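Local coordinates for protein S12 family peptidase (Streptomyces sp. 82F2, PDB 3WWX) that acts as a D-stereospecific amidohydrolase, probably cleaving amide bonds through a serine-bound acyl intermediate as other S12 peptidases do, at residues R48-S53 and L229-A234; T55-A60 and N266-T271; K137-V142 and N162-G167; A203-S208 and E239-S244; S309-V314 and K336-E341. All coordinates share one frame; numbering follows the deposited sequence.

Interaction 1 (R48-S53 and L229-A234)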
# COMPACT_ATOMS: atom_id res chain seq x y z
N ARG A 48 -5.41 -12.00 9.53
CA ARG A 48 -5.59 -11.25 8.30
C ARG A 48 -5.91 -9.81 8.66
O ARG A 48 -6.56 -9.54 9.68
CB ARG A 48 -6.72 -11.89 7.47
CG ARG A 48 -6.37 -13.34 7.08
CD ARG A 48 -7.42 -14.10 6.25
NE ARG A 48 -6.95 -15.47 6.06
CZ ARG A 48 -7.55 -16.41 5.33
NH1 ARG A 48 -8.64 -16.15 4.67
NH2 ARG A 48 -7.01 -17.62 5.25
N TYR A 49 -5.45 -8.89 7.83
CA TYR A 49 -5.57 -7.47 8.13
C TYR A 49 -5.66 -6.67 6.85
O TYR A 49 -5.27 -7.12 5.76
CB TYR A 49 -4.39 -7.00 9.00
CG TYR A 49 -3.02 -7.50 8.57
CD1 TYR A 49 -2.50 -8.67 9.08
CD2 TYR A 49 -2.24 -6.79 7.69
CE1 TYR A 49 -1.24 -9.12 8.72
CE2 TYR A 49 -0.98 -7.24 7.30
CZ TYR A 49 -0.48 -8.40 7.83
OH TYR A 49 0.79 -8.84 7.49
N ARG A 50 -6.20 -5.47 6.99
CA ARG A 50 -6.27 -4.50 5.91
C ARG A 50 -4.88 -3.99 5.63
O ARG A 50 -4.28 -3.32 6.48
CB ARG A 50 -7.20 -3.36 6.32
CG ARG A 50 -8.62 -3.83 6.64
CD ARG A 50 -9.57 -2.62 6.74
NE ARG A 50 -10.89 -3.03 7.24
CZ ARG A 50 -11.81 -3.64 6.49
NH1 ARG A 50 -11.61 -3.84 5.21
NH2 ARG A 50 -12.95 -4.03 7.03
N VAL A 51 -4.33 -4.29 4.45
CA VAL A 51 -2.93 -3.94 4.16
C VAL A 51 -2.76 -2.49 3.71
O VAL A 51 -1.64 -2.04 3.48
CB VAL A 51 -2.31 -4.90 3.13
CG1 VAL A 51 -2.53 -6.33 3.55
CG2 VAL A 51 -2.88 -4.66 1.73
N GLY A 52 -3.87 -1.77 3.61
CA GLY A 52 -3.80 -0.39 3.18
C GLY A 52 -2.98 -0.19 1.91
O GLY A 52 -3.13 -0.94 0.95
N SER A 53 -2.10 0.81 1.96
CA SER A 53 -1.29 1.29 0.85
C SER A 53 -0.44 0.24 0.14
O SER A 53 0.01 0.44 -0.99
CB SER A 53 -0.38 2.39 1.43
OG SER A 53 -1.03 3.07 2.51
N LEU A 229 -15.45 -1.62 7.83
CA LEU A 229 -15.58 -0.38 7.05
C LEU A 229 -15.68 -0.78 5.58
O LEU A 229 -15.23 -1.85 5.19
CB LEU A 229 -14.37 0.56 7.28
CG LEU A 229 -12.96 0.02 6.97
CD1 LEU A 229 -12.59 0.17 5.48
CD2 LEU A 229 -11.94 0.72 7.84
N ASN A 230 -16.27 0.11 4.79
CA ASN A 230 -16.36 -0.04 3.34
C ASN A 230 -15.03 0.40 2.71
O ASN A 230 -14.69 1.57 2.77
CB ASN A 230 -17.52 0.81 2.82
CG ASN A 230 -17.78 0.62 1.34
OD1 ASN A 230 -16.86 0.47 0.52
ND2 ASN A 230 -19.06 0.64 0.97
N PRO A 231 -14.27 -0.55 2.13
CA PRO A 231 -12.91 -0.22 1.68
C PRO A 231 -12.84 0.60 0.40
O PRO A 231 -11.72 0.90 -0.05
CB PRO A 231 -12.28 -1.60 1.42
CG PRO A 231 -13.18 -2.58 2.00
CD PRO A 231 -14.53 -1.99 2.05
N SER A 232 -14.00 0.97 -0.16
CA SER A 232 -13.99 1.81 -1.35
C SER A 232 -13.41 3.20 -1.10
O SER A 232 -13.11 3.91 -2.05
CB SER A 232 -15.38 1.88 -1.97
OG SER A 232 -16.29 2.56 -1.12
N ILE A 233 -13.26 3.61 0.16
CA ILE A 233 -12.52 4.82 0.45
C ILE A 233 -11.09 4.77 -0.09
O ILE A 233 -10.48 5.81 -0.33
CB ILE A 233 -12.43 5.12 1.96
CG1 ILE A 233 -11.90 3.92 2.74
CG2 ILE A 233 -13.79 5.59 2.50
CD1 ILE A 233 -11.45 4.26 4.18
N ALA A 234 -10.56 3.56 -0.28
CA ALA A 234 -9.19 3.34 -0.74
C ALA A 234 -9.12 2.74 -2.15
O ALA A 234 -8.28 3.15 -2.97
CB ALA A 234 -8.48 2.43 0.28

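Interaction 2 (T55-A60 and N266-T271)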
# COMPACT_ATOMS: atom_id res chain seq x y z
N THR A 55 -1.56 -2.19 -1.16
CA THR A 55 -2.36 -2.45 -2.36
C THR A 55 -1.73 -1.82 -3.59
O THR A 55 -1.81 -2.37 -4.69
CB THR A 55 -3.77 -1.88 -2.18
OG1 THR A 55 -4.40 -2.47 -1.03
CG2 THR A 55 -4.64 -2.11 -3.40
N LYS A 56 -1.11 -0.66 -3.41
CA LYS A 56 -0.50 0.04 -4.53
C LYS A 56 0.50 -0.82 -5.30
O LYS A 56 0.62 -0.68 -6.50
CB LYS A 56 0.20 1.31 -4.05
CG LYS A 56 -0.74 2.39 -3.59
CD LYS A 56 -0.01 3.70 -3.33
CE LYS A 56 -0.96 4.82 -2.95
NZ LYS A 56 -1.61 4.61 -1.65
N THR A 57 1.24 -1.69 -4.62
CA THR A 57 2.20 -2.52 -5.33
C THR A 57 1.48 -3.48 -6.27
O THR A 57 1.96 -3.75 -7.38
CB THR A 57 3.09 -3.29 -4.37
OG1 THR A 57 3.61 -2.41 -3.38
CG2 THR A 57 4.23 -3.94 -5.12
N PHE A 58 0.33 -4.00 -5.84
CA PHE A 58 -0.47 -4.87 -6.69
C PHE A 58 -0.97 -4.10 -7.92
O PHE A 58 -0.88 -4.57 -9.05
CB PHE A 58 -1.65 -5.46 -5.92
CG PHE A 58 -1.24 -6.45 -4.86
CD1 PHE A 58 -0.88 -6.02 -3.59
CD2 PHE A 58 -1.23 -7.81 -5.11
CE1 PHE A 58 -0.50 -6.91 -2.59
CE2 PHE A 58 -0.84 -8.72 -4.11
CZ PHE A 58 -0.49 -8.27 -2.86
N THR A 59 -1.51 -2.92 -7.70
CA THR A 59 -1.99 -2.08 -8.79
C THR A 59 -0.89 -1.78 -9.81
O THR A 59 -1.11 -1.92 -11.04
CB THR A 59 -2.57 -0.79 -8.19
OG1 THR A 59 -3.64 -1.16 -7.31
CG2 THR A 59 -3.08 0.16 -9.26
N ALA A 60 0.29 -1.39 -9.33
CA ALA A 60 1.42 -1.11 -10.22
C ALA A 60 1.86 -2.34 -10.99
O ALA A 60 2.19 -2.25 -12.17
CB ALA A 60 2.58 -0.53 -9.45
N ASN A 266 12.73 -3.55 -14.00
CA ASN A 266 13.68 -2.44 -14.00
C ASN A 266 12.98 -1.08 -13.89
O ASN A 266 13.44 -0.19 -13.17
CB ASN A 266 14.49 -2.44 -15.29
CG ASN A 266 15.52 -1.34 -15.31
OD1 ASN A 266 16.40 -1.27 -14.45
ND2 ASN A 266 15.39 -0.44 -16.29
N GLU A 267 11.88 -0.91 -14.62
CA GLU A 267 11.08 0.32 -14.52
C GLU A 267 10.52 0.46 -13.11
O GLU A 267 10.53 1.55 -12.56
CB GLU A 267 9.97 0.33 -15.56
CG GLU A 267 10.51 0.56 -16.99
CD GLU A 267 9.44 0.74 -18.05
OE1 GLU A 267 8.30 1.14 -17.73
OE2 GLU A 267 9.74 0.48 -19.25
N MET A 268 10.04 -0.64 -12.55
CA MET A 268 9.43 -0.60 -11.23
C MET A 268 10.43 -0.15 -10.17
O MET A 268 10.06 0.54 -9.22
CB MET A 268 8.89 -1.97 -10.85
CG MET A 268 7.97 -1.92 -9.65
SD MET A 268 7.28 -3.54 -9.28
CE MET A 268 5.62 -3.07 -8.80
N THR A 269 11.68 -0.58 -10.33
CA THR A 269 12.74 -0.28 -9.37
C THR A 269 13.57 0.95 -9.76
O THR A 269 14.61 1.20 -9.15
CB THR A 269 13.69 -1.47 -9.18
OG1 THR A 269 14.26 -1.84 -10.45
CG2 THR A 269 12.95 -2.65 -8.58
N THR A 270 13.10 1.73 -10.74
CA THR A 270 13.68 3.03 -11.03
C THR A 270 13.03 4.05 -10.11
O THR A 270 11.85 4.38 -10.26
CB THR A 270 13.48 3.40 -12.49
OG1 THR A 270 14.18 2.44 -13.30
CG2 THR A 270 14.04 4.80 -12.77
N THR A 271 13.80 4.52 -9.14
CA THR A 271 13.24 5.29 -8.04
C THR A 271 13.50 6.79 -8.13
O THR A 271 14.48 7.25 -8.76
CB THR A 271 13.77 4.81 -6.68
OG1 THR A 271 15.20 4.89 -6.65
CG2 THR A 271 13.35 3.37 -6.40

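Interaction 3 (K137-V142 and N162-G167)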
# COMPACT_ATOMS: atom_id res chain seq x y z
N LYS A 137 -14.59 7.43 -9.54
CA LYS A 137 -14.80 8.75 -10.11
C LYS A 137 -15.19 9.77 -9.03
O LYS A 137 -14.83 10.95 -9.14
CB LYS A 137 -15.81 8.72 -11.27
CG LYS A 137 -17.16 8.15 -10.91
CD LYS A 137 -18.08 8.07 -12.15
CE LYS A 137 -19.44 7.49 -11.79
NZ LYS A 137 -20.43 7.59 -12.90
N GLN A 138 -15.91 9.34 -8.00
CA GLN A 138 -16.22 10.25 -6.90
C GLN A 138 -14.97 10.68 -6.14
O GLN A 138 -14.82 11.85 -5.77
CB GLN A 138 -17.24 9.64 -5.93
CG GLN A 138 -17.60 10.55 -4.74
CD GLN A 138 -18.35 11.78 -5.15
OE1 GLN A 138 -19.56 11.73 -5.38
NE2 GLN A 138 -17.66 12.90 -5.27
N LEU A 139 -14.06 9.75 -5.89
CA LEU A 139 -12.81 10.09 -5.22
C LEU A 139 -11.99 11.08 -6.06
O LEU A 139 -11.42 12.03 -5.54
CB LEU A 139 -12.02 8.82 -4.93
CG LEU A 139 -12.70 7.85 -3.96
CD1 LEU A 139 -11.85 6.59 -3.83
CD2 LEU A 139 -12.96 8.48 -2.58
N VAL A 140 -11.90 10.84 -7.36
CA VAL A 140 -11.16 11.75 -8.22
C VAL A 140 -11.85 13.12 -8.22
O VAL A 140 -11.18 14.16 -8.16
CB VAL A 140 -11.02 11.16 -9.63
CG1 VAL A 140 -10.43 12.18 -10.59
CG2 VAL A 140 -10.18 9.88 -9.60
N ALA A 141 -13.18 13.14 -8.26
CA ALA A 141 -13.90 14.43 -8.23
C ALA A 141 -13.53 15.25 -7.01
O ALA A 141 -13.37 16.48 -7.10
CB ALA A 141 -15.41 14.20 -8.24
N VAL A 142 -13.40 14.60 -5.86
CA VAL A 142 -13.03 15.29 -4.64
C VAL A 142 -11.70 16.05 -4.86
O VAL A 142 -11.56 17.22 -4.48
CB VAL A 142 -12.91 14.30 -3.46
CG1 VAL A 142 -12.22 14.93 -2.26
CG2 VAL A 142 -14.28 13.80 -3.05
N ASN A 162 -3.51 9.26 -7.18
CA ASN A 162 -2.70 8.68 -8.24
C ASN A 162 -3.05 7.23 -8.48
O ASN A 162 -3.10 6.82 -9.64
CB ASN A 162 -1.22 8.78 -7.91
CG ASN A 162 -0.68 10.17 -8.14
OD1 ASN A 162 -1.14 10.87 -9.04
ND2 ASN A 162 0.29 10.57 -7.34
N PHE A 163 -3.31 6.47 -7.42
CA PHE A 163 -3.59 5.05 -7.59
C PHE A 163 -5.05 4.73 -7.82
O PHE A 163 -5.35 3.72 -8.44
CB PHE A 163 -2.95 4.22 -6.48
CG PHE A 163 -1.49 3.96 -6.75
CD1 PHE A 163 -0.55 4.98 -6.64
CD2 PHE A 163 -1.06 2.71 -7.16
CE1 PHE A 163 0.77 4.78 -6.95
CE2 PHE A 163 0.29 2.50 -7.46
CZ PHE A 163 1.20 3.53 -7.35
N VAL A 164 -5.96 5.60 -7.40
CA VAL A 164 -7.34 5.49 -7.88
C VAL A 164 -7.39 5.69 -9.41
O VAL A 164 -8.04 4.91 -10.11
CB VAL A 164 -8.26 6.46 -7.13
CG1 VAL A 164 -9.67 6.41 -7.69
CG2 VAL A 164 -8.27 6.10 -5.65
N LEU A 165 -6.71 6.71 -9.91
CA LEU A 165 -6.58 6.90 -11.36
C LEU A 165 -5.93 5.68 -12.02
O LEU A 165 -6.39 5.22 -13.06
CB LEU A 165 -5.77 8.17 -11.64
CG LEU A 165 -6.53 9.45 -11.30
CD1 LEU A 165 -5.60 10.61 -11.22
CD2 LEU A 165 -7.65 9.69 -12.33
N ALA A 166 -4.87 5.14 -11.42
CA ALA A 166 -4.20 3.99 -12.00
C ALA A 166 -5.18 2.81 -12.14
O ALA A 166 -5.17 2.09 -13.15
CB ALA A 166 -3.00 3.61 -11.17
N GLY A 167 -6.02 2.59 -11.14
CA GLY A 167 -7.05 1.58 -11.21
C GLY A 167 -8.01 1.84 -12.36
O GLY A 167 -8.44 0.91 -13.05

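Interaction 4 (A203-S208 and E239-S244)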
# COMPACT_ATOMS: atom_id res chain seq x y z
N ALA A 203 -16.83 -6.71 5.98
CA ALA A 203 -16.47 -7.72 6.97
C ALA A 203 -15.02 -8.11 6.89
O ALA A 203 -14.38 -7.97 5.84
CB ALA A 203 -17.36 -8.95 6.83
N MET A 204 -14.49 -8.61 8.00
CA MET A 204 -13.13 -9.17 8.07
C MET A 204 -13.17 -10.68 8.06
O MET A 204 -13.99 -11.27 8.76
CB MET A 204 -12.41 -8.69 9.33
CG MET A 204 -12.06 -7.20 9.32
SD MET A 204 -10.85 -6.76 8.08
CE MET A 204 -9.38 -7.67 8.58
N PRO A 205 -12.29 -11.32 7.28
CA PRO A 205 -12.18 -12.79 7.31
C PRO A 205 -11.50 -13.26 8.58
O PRO A 205 -10.89 -12.46 9.31
CB PRO A 205 -11.31 -13.11 6.09
CG PRO A 205 -10.43 -11.86 5.97
CD PRO A 205 -11.31 -10.71 6.36
N GLU A 206 -11.61 -14.55 8.84
CA GLU A 206 -10.88 -15.20 9.90
C GLU A 206 -9.60 -15.80 9.35
O GLU A 206 -9.52 -16.11 8.17
CB GLU A 206 -11.68 -16.37 10.46
CG GLU A 206 -13.02 -16.01 11.00
CD GLU A 206 -12.95 -15.06 12.14
OE1 GLU A 206 -13.76 -14.11 12.15
OE2 GLU A 206 -12.08 -15.25 13.02
N PRO A 207 -8.58 -15.95 10.22
CA PRO A 207 -8.52 -15.36 11.56
C PRO A 207 -8.22 -13.87 11.49
O PRO A 207 -7.56 -13.41 10.57
CB PRO A 207 -7.37 -16.12 12.22
CG PRO A 207 -6.62 -16.76 11.15
CD PRO A 207 -7.33 -16.62 9.87
N SER A 208 -8.74 -13.13 12.45
CA SER A 208 -8.38 -11.73 12.57
C SER A 208 -8.60 -11.28 14.00
O SER A 208 -9.43 -11.85 14.72
CB SER A 208 -9.21 -10.90 11.59
OG SER A 208 -10.59 -11.05 11.85
N GLU A 239 -7.33 -0.95 -0.70
CA GLU A 239 -8.42 -1.76 -0.16
C GLU A 239 -8.10 -3.19 0.26
O GLU A 239 -8.95 -3.83 0.88
CB GLU A 239 -9.55 -1.87 -1.20
CG GLU A 239 -9.23 -2.68 -2.44
CD GLU A 239 -10.48 -2.98 -3.22
OE1 GLU A 239 -11.28 -3.78 -2.71
OE2 GLU A 239 -10.64 -2.42 -4.32
N MET A 240 -6.94 -3.73 -0.14
CA MET A 240 -6.76 -5.19 -0.02
C MET A 240 -6.64 -5.70 1.42
O MET A 240 -6.24 -4.98 2.33
CB MET A 240 -5.58 -5.65 -0.88
CG MET A 240 -5.91 -5.51 -2.35
SD MET A 240 -4.56 -5.93 -3.45
CE MET A 240 -4.32 -7.66 -3.03
N ILE A 241 -6.98 -6.98 1.59
CA ILE A 241 -6.81 -7.69 2.85
C ILE A 241 -5.88 -8.86 2.59
O ILE A 241 -5.97 -9.49 1.55
CB ILE A 241 -8.17 -8.21 3.39
CG1 ILE A 241 -9.12 -7.02 3.60
CG2 ILE A 241 -7.98 -9.00 4.69
CD1 ILE A 241 -10.60 -7.43 3.89
N SER A 242 -4.95 -9.11 3.51
CA SER A 242 -4.02 -10.22 3.35
C SER A 242 -3.54 -10.69 4.73
O SER A 242 -4.06 -10.29 5.75
CB SER A 242 -2.85 -9.81 2.45
OG SER A 242 -2.08 -10.93 2.04
N ASP A 243 -2.55 -11.57 4.74
CA ASP A 243 -1.89 -11.96 5.97
C ASP A 243 -0.38 -11.84 5.78
O ASP A 243 0.11 -11.43 4.72
CB ASP A 243 -2.34 -13.34 6.48
CG ASP A 243 -1.78 -14.50 5.68
OD1 ASP A 243 -1.01 -14.29 4.73
OD2 ASP A 243 -2.16 -15.65 6.01
N SER A 244 0.37 -12.18 6.82
CA SER A 244 1.81 -11.95 6.80
C SER A 244 2.56 -12.98 5.98
O SER A 244 3.72 -12.76 5.67
CB SER A 244 2.35 -11.95 8.22
OG SER A 244 1.66 -11.01 9.05

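Interaction 5 (S309-V314 and K336-E341)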
# COMPACT_ATOMS: atom_id res chain seq x y z
N SER A 309 -1.70 -0.70 10.68
CA SER A 309 -0.39 -0.23 10.20
C SER A 309 0.38 -1.47 9.77
O SER A 309 0.70 -2.31 10.61
CB SER A 309 0.36 0.50 11.30
OG SER A 309 1.59 1.01 10.81
N SER A 310 0.63 -1.59 8.47
CA SER A 310 1.21 -2.79 7.88
C SER A 310 2.58 -2.50 7.32
O SER A 310 2.91 -1.37 6.95
CB SER A 310 0.32 -3.31 6.75
OG SER A 310 -0.98 -3.61 7.24
N LEU A 311 3.40 -3.55 7.30
CA LEU A 311 4.73 -3.46 6.72
C LEU A 311 4.98 -4.72 5.88
O LEU A 311 4.45 -5.79 6.15
CB LEU A 311 5.80 -3.26 7.82
CG LEU A 311 5.90 -4.38 8.83
CD1 LEU A 311 6.99 -5.37 8.42
CD2 LEU A 311 6.19 -3.81 10.23
N ALA A 312 5.79 -4.55 4.85
CA ALA A 312 6.17 -5.65 3.95
C ALA A 312 7.45 -5.24 3.26
O ALA A 312 7.51 -4.19 2.63
CB ALA A 312 5.09 -5.91 2.92
N GLN A 313 8.48 -6.06 3.41
CA GLN A 313 9.81 -5.73 2.89
C GLN A 313 10.54 -6.98 2.44
O GLN A 313 10.36 -8.04 3.03
CB GLN A 313 10.64 -5.05 3.98
CG GLN A 313 10.09 -3.69 4.46
CD GLN A 313 10.14 -2.60 3.41
OE1 GLN A 313 10.95 -2.63 2.48
NE2 GLN A 313 9.29 -1.58 3.57
N VAL A 314 11.35 -6.83 1.40
CA VAL A 314 12.20 -7.92 0.95
C VAL A 314 13.54 -7.37 0.47
O VAL A 314 13.63 -6.24 0.02
CB VAL A 314 11.50 -8.72 -0.14
CG1 VAL A 314 11.33 -7.93 -1.45
CG2 VAL A 314 12.18 -10.03 -0.37
N LYS A 336 11.28 -0.01 13.53
CA LYS A 336 12.01 -0.83 14.49
C LYS A 336 11.91 -2.32 14.16
O LYS A 336 12.85 -3.07 14.36
CB LYS A 336 11.51 -0.58 15.92
CG LYS A 336 11.94 0.73 16.53
CD LYS A 336 11.62 0.74 18.03
CE LYS A 336 11.99 2.06 18.68
NZ LYS A 336 11.34 3.21 18.01
N VAL A 337 10.76 -2.77 13.66
CA VAL A 337 10.59 -4.17 13.31
C VAL A 337 11.46 -4.52 12.09
O VAL A 337 12.09 -5.57 12.05
CB VAL A 337 9.10 -4.50 13.03
CG1 VAL A 337 8.94 -5.96 12.66
CG2 VAL A 337 8.24 -4.17 14.28
N ILE A 338 11.48 -3.61 11.12
CA ILE A 338 12.27 -3.79 9.91
C ILE A 338 13.76 -3.83 10.24
O ILE A 338 14.49 -4.72 9.78
CB ILE A 338 11.95 -2.69 8.88
CG1 ILE A 338 10.50 -2.82 8.39
CG2 ILE A 338 12.90 -2.76 7.70
CD1 ILE A 338 9.97 -1.58 7.67
N GLU A 339 14.22 -2.89 11.06
CA GLU A 339 15.61 -2.87 11.47
C GLU A 339 15.98 -4.11 12.27
O GLU A 339 17.07 -4.67 12.10
CB GLU A 339 15.92 -1.60 12.27
CG GLU A 339 16.17 -0.39 11.43
CD GLU A 339 17.60 -0.29 10.93
OE1 GLU A 339 18.48 -0.97 11.49
OE2 GLU A 339 17.81 0.50 10.00
N ALA A 340 15.09 -4.57 13.15
CA ALA A 340 15.38 -5.76 13.94
C ALA A 340 15.57 -6.97 13.04
O ALA A 340 16.53 -7.74 13.17
CB ALA A 340 14.27 -6.00 14.93
N GLU A 341 14.67 -7.12 12.08
CA GLU A 341 14.70 -8.29 11.22
C GLU A 341 15.90 -8.27 10.28
O GLU A 341 16.59 -9.29 10.15
CB GLU A 341 13.40 -8.38 10.41
CG GLU A 341 13.35 -9.55 9.42
CD GLU A 341 13.52 -10.92 10.06
OE1 GLU A 341 14.04 -11.83 9.41
OE2 GLU A 341 13.07 -11.11 11.22

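Interaction 1 (R48-S53 and L229-A234)
L229 lies over one face of the R50 guanidinium, in a contact that joins the short strand 49-50 to a loop that contains an Asx turn, within the beta-lactamase-like fold of the S12 peptidases. Strand 49-50 leads into S53 and the SxxK sequence of this family, and the side chain of L229 is about 8 Å from the bound octane 1,8-diamine.

Apolar packing against a flat cation carries the contact. The arginine chain runs out extended as far as NE, and the last turn (chi4 -77°) then sets the guanidinium plane against the leucine, whose CG sits 3.6 Å above that plane, not over the centre but nearer NE. CG of L229 is 3.7 Å from NE of R50, and the two side chains run past each other in opposite directions. P231 adds a second touch, its ring carbon CG lying obliquely 3.8 Å from NH1 of R50. Arginine suits this buried place because its flat end can rest against hydrocarbon while its N-H groups point elsewhere.

The polar interactions lie beside the interface. NH2 of R50 donates to the carbonyl of S227, just before the loop segment, which helps fix how the guanidinium is rotated. Within 229-234, A234 N bonds to P231 O and closes the 3-10 turn. N230 ND2 is held by Y131 O and T133 OG1, and its other amide atom makes the Asx turn: OD1 receives S232 N in the carbonyl plane at 3.0 Å (N-H...O 160°) and S232 OG from above that plane at 2.7 Å.

Interaction 2 (T55-A60 and N266-T271)
M268 reaches out from the last turn of helix 262-268 and lays its terminal methyl against helix 55-68, over T57 and A60. CE is 4.0 Å from CG2 of T57 and equally 4.0 Å from CB of A60, residues three apart and so on the same face of their helix. CE also lies 4.0 Å from the backbone oxygen of T57, a plain van der Waals touch.

The methionine gets there by extending. Its CG stands opposite the backbone N (chi1 -166°) and the next torsion is also trans, so the chain bends only at the thioether. A long, flexible, unbranched side chain suits this role, since the nearest backbones, at M268 and A60, are still 8.1 Å apart between CA atoms. A60, being small, lets the methyl come close to the helix surface.

T57 divides its two branches between two tasks. CG2 meets the methionine, the threonine side chain crossing that of M268 at about a right angle, while OG1 is hydrogen-bonded to G286 O and Y251 OH. A beta-branched residue with one polar arm can thus line an apolar contact without burying an unpaired hydroxyl. L254 of helix 244-255 touches both T57 and M268 and fills in the same core.

Directly after M268 the helix gives way to loop at T269, and T270 OG1 bonds back to N266 O at 2.7 Å. On another side of helix 55-68, K56 NZ meets Y158 OH and N160 OD1. The SxxK sequence, S53 to K56, runs into helix 55-68, and the contact is helix packing behind this SxxK helix in the core of a beta-lactamase-like fold.

Interaction 3 (K137-V142 and N162-G167)
L139 is the first residue of helix 136-144 to reach helix 160-174, with CD1 lying 4.0 Å from CG2 of V164. The two side chains cross at about a right angle, and the leucine also touches Y111 and W134, so its long branched end bridges the helix partner and the neighbouring loops. V140, one residue on, makes the closer approach. Its CG2 is 3.7 Å from CD2 of L165 and 4.0 Å from CG1 of V164, so a single methyl is shared by two partners.

The helices belong to the helical part of the beta-lactamase-like fold. The axes of the two short segments pass 9.6 Å apart and run broadly antiparallel, at 143°, and the backbones come nearest at V140 and V164. Beta-branched valines suit this point because their methyls sit close to the backbone, where the helices are nearest.

V140 has CG1 trans to its own N (chi1 172°), which places CG2 beside that N and next to L165. The L165 side chain crosses that of V140 at about a right angle, and L165 also touches L101 of helix 98-102.

Interaction 4 (A203-S208 and E239-S244)
This is a small, partly buried apolar contact in which I241, on the two-residue strand 241-242, is covered by the extended loop 203-208. CG2 of I241 meets CG of P205 at 4.0 Å and CD of the same ring at 4.1 Å. Its other tip, CD1, lies 4.3 Å from SD of M204, a looser touch, and just as far from the carbonyl oxygen of A203.

Isoleucine suits this place because its two branches diverge. CG2 is trans to the backbone N and serves the proline, while CG1, opposite the carbonyl carbon (chi1 -59°), carries CD1 toward the methionine. The strand geometry supplies the direction: the CB of I241 faces the loop and that of S242 faces away, with S242 OG bonded to T195 OG1. On the loop side, P205 offers a rigid hydrocarbon ring at the border of the contact. M204 bends at each torsion and curls its sulfur back toward I241, touching R50 as well.

The loop holds its own shape. The E206-P207 peptide is cis, and S208 OG returns to P205 O at 2.9 Å, donating from a position tilted 26° out of the carbonyl plane.

In the surrounding fold, strand 241-242 pairs antiparallel with strand 49-50, and loop 203-208 is tied beside that strand by the backbone bond between P207 and R48. Just beyond strand 241-242, D243 occupies the N-cap position of helix 244-255, and its OD1 receives D246 N where the chain leaves the strand for that helix.

Interaction 5 (S309-V314 and K336-E341)
I338, on helix 334-343, presses its CD1 onto CG of Q313 at 3.8 Å, the closest touch where this helix packs on the sheet face at strand 308-315. The isoleucine meets the aliphatic part of the glutamine, the two side chains crossing at about a right angle. In Q313, chi1 (-64°) sets CG against I338 CD1, and a bend at chi2 then turns the chain beyond CG.

Beside it the packing eases. CD2 of L311 is 4.1 Å from CB of V337, and CD1 of L311 only comes within 4.3 Å of CG1 of I338. L311 and Q313, two apart on the strand, both face the helix, while A312 between them faces the other way, toward Y251. The axes run nearly parallel, at 28° and 9.9 Å, as a helix does on the central sheet of the beta-lactamase-like fold.

The solvent side is charged instead. K336 is exposed and pairs with D333, and E339 is held by S293 and T345. Near the start of the strand, S309 lines the octane 1,8-diamine pocket.

Since the close touches are van der Waals contacts between carbons, the contact depends on burial and fit of shape.

How the interactions relate
Interactions 1, 2, 3 and 5 are buried, whereas interaction 4 is only partly so, with P205 and the exposed A203 at its border. Interactions 1 and 4 share the little sheet of strands 49-50 and 241-242, their centres about 9 Å apart, and Y49 OH bonds to S244 OG between them. Helix 55-68 of interaction 2 rests on helix 160-174 of interaction 3 through T59 and F163, and its T55 OG1 bonds to M240 N of interaction 4. Interaction 3 also touches 229-234, through L139 and V164. Interaction 5 meets interaction 1 where S310 abuts strand 49-50. Chemically, only interaction 1 brings a charged group, R50, to its interface; the others rely on apolar packing, with a thioether in interactions 2 and 4.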